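Local coordinates for protein HTPA Reductase (Selaginella moellendorffii, PDB 5U5I) that probably catalyses the NAD(P)H-dependent reduction of 4-hydroxy-tetrahydrodipicolinate to tetrahydrodipicolinate, a step on the diaminopimelate route to lysine, at residues G119-I124 with L251-K256; E140-Q145 with R180-D185; T158-S163 with E192-P197. All blocks are in the same frame, centred on the assembly; numbering follows the deposited sequence.

Contact 1 is buried in the nucleotide-binding domain, where a strand of the parallel sheet meets helix 240-259 mainly through apolar side chains, without a hydrogen bond between the segments. Contacts 2 and 3 both belong to the C-terminal part of the reductase and interleave along the chain: helix 130-145, strand 154-161, helix 170-181 and strand 192-194 follow in order, supplying one segment to each contact in turn. Contact 2, also buried, pairs the ends of the two helices, with an apolar centre and a salt bridge at its margin. Contact 3, only partly buried, pairs the two strands and is the most polar, combining backbone bonds with a charged cluster.

Contact 1 (G119-I124 with L251-K256); sequences GTYSII and LFLSKK
Leu253 pushes its two methyl branches from helix 240-259 against the backbone of strand 122-124 and the residue before it. CD1 lies 3.6 Å from Ser122 N and also touches the carbonyl carbon of Tyr121, while CD2 rests 4.0 Å from Ser122 CA. The branches can get this close because Ser122 turns its own side chain away from the helix. Its OG donates instead to Thr120 O, within the same segment.

On one side of this leucine comes Ile123. Its CD1 is 3.7 Å from Leu253 CB, the two side chains passing head to tail. The same methyl reaches the Phe252 ring at CD2, 4.1 Å away, and approaches that ring obliquely. Ile123 CG1 stands anti to the carbonyl carbon (chi1 -71°) and the chain then runs on extended (chi2 167°), which carries CD1 across to the helix. Tyr266 meets the Phe252 ring edge to face and extends this packed region.

Toward Tyr121 the contact opens to solvent: Tyr121 and Lys256 are partly exposed, whereas Ile123, Phe252 and Leu253 are buried. Leu253 CD1 sits at the edge of the tyrosine ring, near its plane, and is 4.0 Å from Tyr121 CB. Farther along, ring atom CE1 lies 3.6 Å from Lys256 O, an oblique approach to a backbone oxygen. The lysine starts toward the strand, but its amine turns off from it, and the tyrosine OH makes a weak hydrogen bond to Ser261 O.

The strand and helix run roughly antiparallel, with short-segment axes 150° apart and 9.0 Å at closest approach. A helix from late in the chain thus packs on one face of the parallel sheet while helix 108-118 packs on the other, the alpha-beta-alpha layering of a Rossmann fold.

Contact 2 (E140-Q145 with R180-D185); sequences EIMAKQ and RKLGLD
Lys181, the last residue of helix 170-181, and Leu182 just after it close over Ala143 of helix 130-145. The Ala143 methyl touches both: CB is 3.7 Å from Lys181 CB and equally far from Leu182 CG. Such a small side chain lets the backbones come close, and the CA atoms of Ala143 and Leu182 are 5.0 Å apart.

Leu182 can be followed outward. Its CB is turned neither at the other helix nor away from it; CG, anti to the carbonyl carbon (chi1 -72°), swings the branches over and meets both CA and CB of Ala143. From there CD2 settles 3.6 Å from Met142 O, beside the helix backbone and against Ala143 CA. CD1 goes to the end methyl of Met142, a selenomethionine introduced for the structure determination. The carbon pair Leu182 CD1 and Met142 CE is tight at 3.5 Å, and the two side chains cross at about a right angle. Met142 also packs on Ala138 of the second subunit, which places this buried side beside the dimer interface.

Lys181 leaves the apolar patch in an extended chain. Its NZ donates to Glu140 OE2 at 3.1 Å, a salt bridge using the syn lone pair of that oxygen. The other carboxylate oxygen, OE1, is engaged by Ser178 OG, one turn back from Leu182. Gly183, with positive phi, ends the helix in a Schellman motif.

Carbon contacts therefore fill the buried centre, while the ion pair lies at the more exposed margin; two different partners hold the Glu140 carboxylate, which probably limits its rotation.

Contact 3 (T158-S163 with E192-P197); sequences TESHQS and ELVRDP
Glu159 OE1 is gripped by Arg195 and His161 from opposite faces of its carboxylate, where strand 154-161 runs parallel to strand 192-194 in a beta-alpha-beta unit whose crossover includes helix 170-181. Arg195 NH1 donates at 2.8 Å to Glu159 OE1 on the syn side, forming a salt bridge with the two flat groups turned 34° apart. His161 ND1, also 2.8 Å from OE1, comes from above the carboxylate plane, yet the oxygen lies in the plane of the imidazole. Weaker bonds from Arg195 NH2 reach both carboxylate oxygens, and Ser169 N holds OE2.

The strands themselves are joined by Glu159 N to Glu192 O and by Val194 N to Glu159 O. Both backbone groups of Glu159 thus tie edge strand 192-194 to the sheet.

Arg195 folds back toward strand 154-161 because its chain bends at chi2 (-68°). NH1 then also bonds Val194 O, and NE bonds Lys165 O outside the segments, so several bonds fix the rotation of the guanidinium. Nearby, the Gln162 side chain is about 6 Å from the bound NAD. Over the centre of one guanidinium face, 3.9 Å above its plane, sits His161 CB.

Contact 1 (G119-I124 with L251-K256)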
loop_
_atom_site.group_PDB
_atom_site.type_symbol
_atom_site.label_atom_id
_atom_site.label_comp_id
_atom_site.label_asym_id
_atom_site.label_seq_id
_atom_site.Cartn_x
_atom_site.Cartn_y
_atom_site.Cartn_z
ATOM N N GLY B 119 5.400 -33.015 -3.542
ATOM C CA GLY B 119 4.463 -32.684 -4.618
ATOM C C GLY B 119 3.000 -32.667 -4.195
ATOM O O GLY B 119 2.117 -32.822 -5.040
ATOM N N THR B 120 2.747 -32.474 -2.897
ATOM C CA THR B 120 1.395 -32.450 -2.359
ATOM C C THR B 120 0.697 -31.127 -2.697
ATOM O O THR B 120 1.238 -30.059 -2.415
ATOM C CB THR B 120 1.397 -32.586 -0.819
ATOM O OG1 THR B 120 2.130 -33.754 -0.427
ATOM C CG2 THR B 120 -0.013 -32.673 -0.292
ATOM N N TYR B 121 -0.508 -31.209 -3.266
ATOM C CA TYR B 121 -1.323 -30.025 -3.525
ATOM C C TYR B 121 -1.601 -29.358 -2.179
ATOM O O TYR B 121 -2.094 -30.011 -1.246
ATOM C CB TYR B 121 -2.618 -30.365 -4.289
ATOM C CG TYR B 121 -2.405 -30.644 -5.777
ATOM C CD1 TYR B 121 -2.372 -29.603 -6.709
ATOM C CD2 TYR B 121 -2.240 -31.959 -6.255
ATOM C CE1 TYR B 121 -2.179 -29.860 -8.061
ATOM C CE2 TYR B 121 -2.038 -32.223 -7.610
ATOM C CZ TYR B 121 -2.012 -31.179 -8.509
ATOM O OH TYR B 121 -1.805 -31.435 -9.844
ATOM N N SER B 122 -1.199 -28.096 -2.054
ATOM C CA SER B 122 -1.289 -27.401 -0.781
ATOM C C SER B 122 -1.310 -25.874 -0.868
ATOM O O SER B 122 -0.747 -25.276 -1.789
ATOM C CB SER B 122 -0.145 -27.830 0.141
ATOM O OG SER B 122 1.114 -27.588 -0.443
ATOM N N ILE B 123 -1.976 -25.277 0.121
ATOM C CA ILE B 123 -1.960 -23.856 0.358
ATOM C C ILE B 123 -1.532 -23.658 1.794
ATOM O O ILE B 123 -2.202 -24.123 2.726
ATOM C CB ILE B 123 -3.337 -23.212 0.139
ATOM C CG1 ILE B 123 -3.665 -23.210 -1.343
ATOM C CG2 ILE B 123 -3.349 -21.777 0.674
ATOM C CD1 ILE B 123 -5.106 -22.881 -1.644
ATOM N N ILE B 124 -0.422 -22.955 1.969
ATOM C CA ILE B 124 0.130 -22.700 3.284
ATOM C C ILE B 124 0.252 -21.190 3.430
ATOM O O ILE B 124 0.936 -20.536 2.650
ATOM C CB ILE B 124 1.474 -23.433 3.482
ATOM C CG1 ILE B 124 1.258 -24.951 3.344
ATOM C CG2 ILE B 124 2.042 -23.115 4.856
ATOM C CD1 ILE B 124 2.515 -25.797 3.311
ATOM N N LEU B 251 -11.564 -23.705 -2.627
ATOM C CA LEU B 251 -12.157 -23.738 -3.963
ATOM C C LEU B 251 -11.080 -23.571 -5.025
ATOM O O LEU B 251 -11.096 -24.271 -6.041
ATOM C CB LEU B 251 -13.225 -22.654 -4.111
ATOM C CG LEU B 251 -14.442 -22.762 -3.186
ATOM C CD1 LEU B 251 -15.284 -21.510 -3.317
ATOM C CD2 LEU B 251 -15.300 -23.984 -3.465
ATOM N N PHE B 252 -10.139 -22.664 -4.764
ATOM C CA PHE B 252 -8.923 -22.512 -5.583
ATOM C C PHE B 252 -8.128 -23.819 -5.718
ATOM O O PHE B 252 -7.909 -24.304 -6.832
ATOM C CB PHE B 252 -8.028 -21.409 -4.992
ATOM C CG PHE B 252 -6.794 -21.109 -5.802
ATOM C CD1 PHE B 252 -6.819 -20.141 -6.805
ATOM C CD2 PHE B 252 -5.602 -21.782 -5.555
ATOM C CE1 PHE B 252 -5.678 -19.856 -7.547
ATOM C CE2 PHE B 252 -4.464 -21.503 -6.289
ATOM C CZ PHE B 252 -4.495 -20.527 -7.281
ATOM N N LEU B 253 -7.704 -24.390 -4.592
ATOM C CA LEU B 253 -6.865 -25.597 -4.625
ATOM C C LEU B 253 -7.608 -26.763 -5.254
ATOM O O LEU B 253 -7.013 -27.568 -5.969
ATOM C CB LEU B 253 -6.403 -26.001 -3.218
ATOM C CG LEU B 253 -5.347 -27.115 -3.128
ATOM C CD1 LEU B 253 -4.028 -26.675 -3.751
ATOM C CD2 LEU B 253 -5.150 -27.508 -1.673
ATOM N N SER B 254 -8.910 -26.834 -4.974
ATOM C CA SER B 254 -9.772 -27.854 -5.533
ATOM C C SER B 254 -9.710 -27.843 -7.054
ATOM O O SER B 254 -9.563 -28.904 -7.674
ATOM C CB SER B 254 -11.213 -27.668 -5.050
ATOM O OG SER B 254 -12.021 -28.744 -5.461
ATOM N N LYS B 255 -9.782 -26.650 -7.643
ATOM C CA LYS B 255 -9.705 -26.511 -9.097
ATOM C C LYS B 255 -8.339 -26.980 -9.609
ATOM O O LYS B 255 -8.271 -27.747 -10.566
ATOM C CB LYS B 255 -9.998 -25.072 -9.546
ATOM C CG LYS B 255 -10.594 -24.972 -10.944
ATOM C CD LYS B 255 -11.116 -23.574 -11.266
ATOM C CE LYS B 255 -10.002 -22.527 -11.320
ATOM N NZ LYS B 255 -10.379 -21.337 -12.143
ATOM N N LYS B 256 -7.265 -26.563 -8.939
ATOM C CA LYS B 256 -5.903 -26.943 -9.348
ATOM C C LYS B 256 -5.665 -28.455 -9.367
ATOM O O LYS B 256 -4.940 -28.956 -10.222
ATOM C CB LYS B 256 -4.858 -26.295 -8.440
ATOM C CG LYS B 256 -4.832 -24.778 -8.452
ATOM C CD LYS B 256 -4.718 -24.201 -9.856
ATOM C CE LYS B 256 -4.544 -22.702 -9.804
ATOM N NZ LYS B 256 -4.539 -22.148 -11.177
#

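Contact 2 (E140-Q145 with R180-D185)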
loop_
_atom_site.group_PDB
_atom_site.type_symbol
_atom_site.label_atom_id
_atom_site.label_comp_id
_atom_site.label_asym_id
_atom_site.label_seq_id
_atom_site.Cartn_x
_atom_site.Cartn_y
_atom_site.Cartn_z
ATOM N N GLU B 140 4.403 -3.913 0.109
ATOM C CA GLU B 140 5.597 -4.527 -0.466
ATOM C C GLU B 140 5.827 -4.086 -1.920
ATOM O O GLU B 140 6.960 -3.892 -2.340
ATOM C CB GLU B 140 5.514 -6.066 -0.360
ATOM C CG GLU B 140 6.728 -6.860 -0.856
ATOM C CD GLU B 140 8.074 -6.508 -0.187
ATOM O OE1 GLU B 140 8.135 -5.782 0.844
ATOM O OE2 GLU B 140 9.119 -6.987 -0.704
ATOM N N ILE B 141 4.748 -3.956 -2.679
ATOM C CA ILE B 141 4.813 -3.420 -4.048
ATOM C C ILE B 141 5.389 -2.000 -4.071
ATOM O O ILE B 141 6.222 -1.703 -4.922
ATOM C CB ILE B 141 3.418 -3.448 -4.721
ATOM C CG1 ILE B 141 3.091 -4.878 -5.173
ATOM C CG2 ILE B 141 3.325 -2.484 -5.912
ATOM C CD1 ILE B 141 1.604 -5.136 -5.374
HETATM N N MSE B 142 4.931 -1.152 -3.145
HETATM C CA MSE B 142 5.386 0.232 -3.025
HETATM C C MSE B 142 6.872 0.270 -2.741
HETATM O O MSE B 142 7.602 1.069 -3.347
HETATM C CB MSE B 142 4.616 0.956 -1.912
HETATM C CG MSE B 142 4.817 2.468 -1.931
HETATM SE SE MSE B 142 3.346 3.404 -0.972
HETATM C CE MSE B 142 3.751 2.830 0.865
ATOM N N ALA B 143 7.321 -0.592 -1.826
ATOM C CA ALA B 143 8.732 -0.686 -1.434
ATOM C C ALA B 143 9.666 -1.255 -2.507
ATOM O O ALA B 143 10.802 -0.797 -2.616
ATOM C CB ALA B 143 8.871 -1.495 -0.156
ATOM N N LYS B 144 9.204 -2.253 -3.265
ATOM C CA LYS B 144 9.947 -2.776 -4.419
ATOM C C LYS B 144 10.045 -1.769 -5.581
ATOM O O LYS B 144 11.098 -1.625 -6.185
ATOM C CB LYS B 144 9.302 -4.063 -4.952
ATOM N N GLN B 145 8.948 -1.105 -5.914
ATOM C CA GLN B 145 8.955 -0.148 -7.020
ATOM C C GLN B 145 9.709 1.125 -6.666
ATOM O O GLN B 145 10.451 1.639 -7.490
ATOM C CB GLN B 145 7.532 0.234 -7.441
ATOM C CG GLN B 145 6.712 -0.918 -7.982
ATOM C CD GLN B 145 7.247 -1.485 -9.281
ATOM O OE1 GLN B 145 7.700 -0.748 -10.158
ATOM N NE2 GLN B 145 7.185 -2.809 -9.413
ATOM N N ARG B 180 10.572 -0.367 6.067
ATOM C CA ARG B 180 12.031 -0.180 6.145
ATOM C C ARG B 180 12.689 -0.022 4.764
ATOM O O ARG B 180 13.580 0.813 4.603
ATOM C CB ARG B 180 12.723 -1.293 6.969
ATOM C CG ARG B 180 12.577 -1.106 8.481
ATOM C CD ARG B 180 13.485 -2.009 9.311
ATOM N NE ARG B 180 12.994 -3.378 9.288
ATOM C CZ ARG B 180 12.356 -4.018 10.273
ATOM N NH1 ARG B 180 12.119 -3.463 11.469
ATOM N NH2 ARG B 180 11.963 -5.267 10.054
ATOM N N LYS B 181 12.229 -0.796 3.779
ATOM C CA LYS B 181 12.682 -0.633 2.384
ATOM C C LYS B 181 12.233 0.694 1.762
ATOM O O LYS B 181 12.881 1.203 0.845
ATOM C CB LYS B 181 12.190 -1.783 1.499
ATOM C CG LYS B 181 12.918 -3.104 1.673
ATOM C CD LYS B 181 12.080 -4.223 1.068
ATOM C CE LYS B 181 12.882 -5.483 0.864
ATOM N NZ LYS B 181 11.992 -6.610 0.453
ATOM N N LEU B 182 11.107 1.215 2.248
ATOM C CA LEU B 182 10.631 2.564 1.918
ATOM C C LEU B 182 11.387 3.714 2.604
ATOM O O LEU B 182 11.056 4.877 2.369
ATOM C CB LEU B 182 9.114 2.670 2.188
ATOM C CG LEU B 182 8.273 1.896 1.163
ATOM C CD1 LEU B 182 6.890 1.540 1.695
ATOM C CD2 LEU B 182 8.164 2.676 -0.147
ATOM N N GLY B 183 12.383 3.398 3.436
ATOM C CA GLY B 183 13.243 4.397 4.078
ATOM C C GLY B 183 12.907 4.730 5.528
ATOM O O GLY B 183 13.505 5.647 6.109
ATOM N N LEU B 184 11.954 4.008 6.121
ATOM C CA LEU B 184 11.607 4.229 7.518
ATOM C C LEU B 184 12.615 3.502 8.409
ATOM O O LEU B 184 13.052 2.400 8.088
ATOM C CB LEU B 184 10.179 3.763 7.829
ATOM C CG LEU B 184 9.005 4.649 7.405
ATOM C CD1 LEU B 184 9.178 6.069 7.928
ATOM C CD2 LEU B 184 8.790 4.656 5.900
ATOM N N ASP B 185 12.998 4.151 9.508
ATOM C CA ASP B 185 13.884 3.571 10.516
ATOM C C ASP B 185 13.023 3.202 11.727
ATOM O O ASP B 185 12.487 4.089 12.411
ATOM C CB ASP B 185 14.980 4.567 10.913
ATOM C CG ASP B 185 15.918 4.019 11.984
ATOM O OD1 ASP B 185 16.144 2.788 12.007
ATOM O OD2 ASP B 185 16.437 4.819 12.805
#

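Contact 3 (T158-S163 with E192-P197)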
loop_
_atom_site.group_PDB
_atom_site.type_symbol
_atom_site.label_atom_id
_atom_site.label_comp_id
_atom_site.label_asym_id
_atom_site.label_seq_id
_atom_site.Cartn_x
_atom_site.Cartn_y
_atom_site.Cartn_z
ATOM N N THR B 158 0.907 0.792 15.820
ATOM C CA THR B 158 0.187 0.334 16.993
ATOM C C THR B 158 -0.771 -0.810 16.609
ATOM O O THR B 158 -1.373 -0.824 15.530
ATOM C CB THR B 158 -0.495 1.494 17.761
ATOM O OG1 THR B 158 -1.276 0.959 18.839
ATOM C CG2 THR B 158 -1.403 2.319 16.876
ATOM N N GLU B 159 -0.883 -1.773 17.511
ATOM C CA GLU B 159 -1.457 -3.071 17.191
ATOM C C GLU B 159 -2.236 -3.605 18.402
ATOM O O GLU B 159 -1.764 -3.519 19.534
ATOM C CB GLU B 159 -0.303 -3.982 16.770
ATOM C CG GLU B 159 -0.653 -5.387 16.348
ATOM C CD GLU B 159 -0.482 -6.390 17.478
ATOM O OE1 GLU B 159 -1.372 -6.470 18.346
ATOM O OE2 GLU B 159 0.547 -7.100 17.504
ATOM N N SER B 160 -3.431 -4.141 18.149
ATOM C CA SER B 160 -4.296 -4.674 19.197
ATOM C C SER B 160 -4.905 -6.027 18.819
ATOM O O SER B 160 -5.574 -6.153 17.794
ATOM C CB SER B 160 -5.404 -3.679 19.543
ATOM O OG SER B 160 -6.248 -4.189 20.558
ATOM N N HIS B 161 -4.659 -7.016 19.679
ATOM C CA HIS B 161 -5.227 -8.355 19.590
ATOM C C HIS B 161 -5.726 -8.750 20.995
ATOM O O HIS B 161 -5.440 -8.069 21.992
ATOM C CB HIS B 161 -4.165 -9.367 19.118
ATOM C CG HIS B 161 -3.862 -9.314 17.651
ATOM N ND1 HIS B 161 -3.080 -8.331 17.082
ATOM C CD2 HIS B 161 -4.222 -10.140 16.638
ATOM C CE1 HIS B 161 -2.989 -8.539 15.779
ATOM N NE2 HIS B 161 -3.669 -9.634 15.484
ATOM N N GLN B 162 -6.467 -9.851 21.062
ATOM C CA GLN B 162 -6.914 -10.409 22.341
ATOM C C GLN B 162 -5.734 -10.651 23.294
ATOM O O GLN B 162 -4.634 -11.008 22.852
ATOM C CB GLN B 162 -7.778 -11.673 22.153
ATOM C CG GLN B 162 -7.106 -12.913 21.561
ATOM C CD GLN B 162 -6.941 -12.891 20.044
ATOM O OE1 GLN B 162 -7.609 -12.141 19.325
ATOM N NE2 GLN B 162 -6.028 -13.717 19.552
ATOM N N SER B 163 -5.985 -10.434 24.586
ATOM C CA SER B 163 -4.955 -10.423 25.635
ATOM C C SER B 163 -4.024 -11.648 25.663
ATOM O O SER B 163 -2.862 -11.544 26.085
ATOM C CB SER B 163 -5.629 -10.293 27.009
ATOM O OG SER B 163 -6.672 -9.329 26.982
ATOM N N GLU B 192 3.757 -0.725 19.305
ATOM C CA GLU B 192 3.006 -0.547 20.536
ATOM C C GLU B 192 1.944 -1.633 20.588
ATOM O O GLU B 192 1.049 -1.672 19.741
ATOM C CB GLU B 192 2.378 0.842 20.546
ATOM C CG GLU B 192 1.794 1.268 21.880
ATOM C CD GLU B 192 1.925 2.765 22.132
ATOM O OE1 GLU B 192 2.018 3.547 21.149
ATOM O OE2 GLU B 192 1.934 3.161 23.320
ATOM N N LEU B 193 2.065 -2.531 21.563
ATOM C CA LEU B 193 1.146 -3.660 21.704
ATOM C C LEU B 193 0.071 -3.312 22.717
ATOM O O LEU B 193 0.312 -3.370 23.922
ATOM C CB LEU B 193 1.896 -4.926 22.143
ATOM C CG LEU B 193 2.994 -5.490 21.230
ATOM C CD1 LEU B 193 3.522 -6.804 21.799
ATOM C CD2 LEU B 193 2.507 -5.701 19.808
ATOM N N VAL B 194 -1.108 -2.940 22.232
ATOM C CA VAL B 194 -2.241 -2.672 23.108
ATOM C C VAL B 194 -2.878 -4.012 23.453
ATOM O O VAL B 194 -3.357 -4.715 22.569
ATOM C CB VAL B 194 -3.261 -1.718 22.459
ATOM C CG1 VAL B 194 -4.485 -1.538 23.351
ATOM C CG2 VAL B 194 -2.604 -0.368 22.179
ATOM N N ARG B 195 -2.830 -4.367 24.736
ATOM C CA ARG B 195 -3.409 -5.612 25.252
ATOM C C ARG B 195 -4.361 -5.459 26.458
ATOM O O ARG B 195 -4.985 -6.445 26.863
ATOM C CB ARG B 195 -2.274 -6.580 25.609
ATOM C CG ARG B 195 -1.467 -7.072 24.414
ATOM C CD ARG B 195 -2.302 -7.985 23.529
ATOM N NE ARG B 195 -1.552 -8.553 22.410
ATOM C CZ ARG B 195 -1.228 -7.912 21.282
ATOM N NH1 ARG B 195 -1.540 -6.624 21.090
ATOM N NH2 ARG B 195 -0.554 -8.564 20.333
ATOM N N ASP B 196 -4.489 -4.250 27.012
ATOM C CA ASP B 196 -5.401 -3.982 28.129
ATOM C C ASP B 196 -6.797 -3.667 27.567
ATOM O O ASP B 196 -6.930 -2.727 26.781
ATOM C CB ASP B 196 -4.875 -2.807 28.964
ATOM C CG ASP B 196 -5.729 -2.518 30.190
ATOM O OD1 ASP B 196 -6.955 -2.328 30.035
ATOM O OD2 ASP B 196 -5.176 -2.458 31.316
ATOM N N PRO B 197 -7.839 -4.432 27.975
ATOM C CA PRO B 197 -9.217 -4.245 27.478
ATOM C C PRO B 197 -9.743 -2.801 27.448
ATOM O O PRO B 197 -10.315 -2.397 26.438
ATOM C CB PRO B 197 -10.054 -5.088 28.437
ATOM C CG PRO B 197 -9.138 -6.171 28.869
ATOM C CD PRO B 197 -7.750 -5.600 28.874
#